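Local coordinates for putative Killer protein (Pseudomonas putida, PDB 6F8S) that probably acts as the HigB-type toxin of a type II toxin-antitoxin system, in a RelE-like family whose well-studied members cut messenger RNA on the ribosome, at residues T46-L51 against D68-R73. Numbering follows the deposited sequence.
Sequences TELRDL and DQHSIR
Asp50 OD2 accepts two backbone N-H groups, from Thr46 N at 2.8 Å and from Glu47 N at 3.1 Å, and so braces the turn from which Leu48 and Leu51 reach His70 and Ile72. The arrangement illustrates how, in a RelE-like fold, helix 49-52 and the turn leading into it are laid against strand 69-73, which pairs with strand 79-85 of the antiparallel sheet. The grip is uneven, since Thr46 N uses the anti lone pair of OD2 while Glu47 N comes from above the carboxylate plane. Asp50 OD1 turns elsewhere, to the backbone of another protein's chain, so one carboxylate serves both turn and interface. Nearby, Arg49 NE forms a salt bridge with Glu47 OE1 (2.7 Å), the oxygen lying almost in the guanidinium plane, and Arg49 NH1 makes a salt bridge to an acidic side chain of that partner.

Toward the sheet the contact is buried and held by van der Waals packing. Leu51 also rests on Leu42 and Phe82, and its O, held by Asn57 ND2, lies 4.3 Å from Ile72 CG2. The His70 ring is bonded through NE2 to Arg66 O and through ND1 to Ser61 OG, which should limit its rotation. Leu48 sends CG away from its own N (chi1 -178°), which sets CD1 over one ring face and brings CD2 to 3.8 Å from His70 CE1.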
# COMPACT_ATOMS: atom_id res chain seq x y z
N THR B 46 0.40 9.33 -3.09
CA THR B 46 -0.97 9.09 -3.49
C THR B 46 -1.59 10.37 -4.02
O THR B 46 -2.46 10.35 -4.88
CB THR B 46 -1.75 8.53 -2.30
OG1 THR B 46 -1.64 7.11 -2.33
CG2 THR B 46 -3.16 8.91 -2.34
N GLU B 47 -1.11 11.50 -3.50
CA GLU B 47 -1.56 12.82 -3.92
C GLU B 47 -0.35 13.74 -4.03
O GLU B 47 0.66 13.51 -3.36
CB GLU B 47 -2.60 13.41 -2.93
CG GLU B 47 -3.95 12.73 -2.98
CD GLU B 47 -4.94 13.28 -1.98
OE1 GLU B 47 -4.70 14.37 -1.40
OE2 GLU B 47 -5.99 12.61 -1.76
N LEU B 48 -0.46 14.77 -4.85
CA LEU B 48 0.61 15.73 -5.04
C LEU B 48 1.10 16.35 -3.72
O LEU B 48 2.29 16.68 -3.60
CB LEU B 48 0.16 16.83 -6.01
CG LEU B 48 1.23 17.87 -6.33
CD1 LEU B 48 2.52 17.18 -6.76
CD2 LEU B 48 0.75 18.81 -7.42
N ARG B 49 0.22 16.47 -2.73
CA ARG B 49 0.64 17.01 -1.43
C ARG B 49 1.73 16.16 -0.78
O ARG B 49 2.57 16.68 -0.04
CB ARG B 49 -0.55 17.13 -0.47
CG ARG B 49 -1.22 15.83 -0.11
CD ARG B 49 -2.48 16.10 0.75
NE ARG B 49 -3.62 16.48 -0.08
CZ ARG B 49 -4.12 17.70 -0.17
NH1 ARG B 49 -3.61 18.68 0.55
NH2 ARG B 49 -5.16 17.94 -0.96
N ASP B 50 1.73 14.86 -1.09
CA ASP B 50 2.73 13.96 -0.56
C ASP B 50 4.12 14.37 -1.02
O ASP B 50 5.11 14.12 -0.32
CB ASP B 50 2.42 12.52 -0.97
CG ASP B 50 1.14 11.99 -0.33
OD1 ASP B 50 0.80 12.45 0.79
OD2 ASP B 50 0.48 11.09 -0.92
N LEU B 51 4.22 15.02 -2.18
CA LEU B 51 5.52 15.45 -2.67
C LEU B 51 5.77 16.92 -2.38
O LEU B 51 6.90 17.33 -2.19
CB LEU B 51 5.65 15.18 -4.16
CG LEU B 51 5.59 13.67 -4.42
CD1 LEU B 51 5.45 13.42 -5.90
CD2 LEU B 51 6.82 12.95 -3.84
N ASP B 68 1.27 20.42 -14.75
CA ASP B 68 2.58 20.75 -15.27
C ASP B 68 3.61 19.83 -14.60
O ASP B 68 3.34 19.21 -13.57
CB ASP B 68 2.90 22.24 -15.03
CG ASP B 68 4.26 22.66 -15.58
OD1 ASP B 68 4.46 22.62 -16.81
OD2 ASP B 68 5.14 23.04 -14.77
N GLN B 69 4.78 19.71 -15.22
CA GLN B 69 5.85 18.93 -14.63
C GLN B 69 6.26 19.59 -13.31
O GLN B 69 6.23 20.82 -13.19
CB GLN B 69 7.04 18.81 -15.59
N HIS B 70 6.61 18.77 -12.32
CA HIS B 70 7.16 19.30 -11.08
C HIS B 70 8.52 18.65 -10.84
O HIS B 70 8.89 17.68 -11.51
CB HIS B 70 6.24 19.05 -9.88
CG HIS B 70 4.78 19.24 -10.18
ND1 HIS B 70 4.11 20.41 -9.90
CD2 HIS B 70 3.88 18.39 -10.73
CE1 HIS B 70 2.85 20.28 -10.27
NE2 HIS B 70 2.68 19.07 -10.78
N SER B 71 9.26 19.17 -9.87
CA SER B 71 10.53 18.58 -9.51
C SER B 71 10.79 18.67 -8.01
O SER B 71 10.33 19.60 -7.34
CB SER B 71 11.67 19.24 -10.30
OG SER B 71 11.92 20.52 -9.77
N ILE B 72 11.53 17.68 -7.50
CA ILE B 72 11.93 17.69 -6.11
C ILE B 72 13.45 17.71 -6.01
O ILE B 72 14.16 17.13 -6.84
CB ILE B 72 11.34 16.50 -5.34
CG1 ILE B 72 11.72 15.19 -6.00
CG2 ILE B 72 9.79 16.60 -5.25
CD1 ILE B 72 11.31 13.99 -5.19
N ARG B 73 13.95 18.42 -5.00
CA ARG B 73 15.38 18.52 -4.77
C ARG B 73 15.95 17.17 -4.35
O ARG B 73 15.42 16.54 -3.45
CB ARG B 73 15.65 19.58 -3.70
CG ARG B 73 17.13 19.92 -3.46
CD ARG B 73 17.26 21.20 -2.62
NE ARG B 73 18.64 21.64 -2.45
CZ ARG B 73 19.49 21.14 -1.55
NH1 ARG B 73 19.10 20.16 -0.74
NH2 ARG B 73 20.73 21.60 -1.47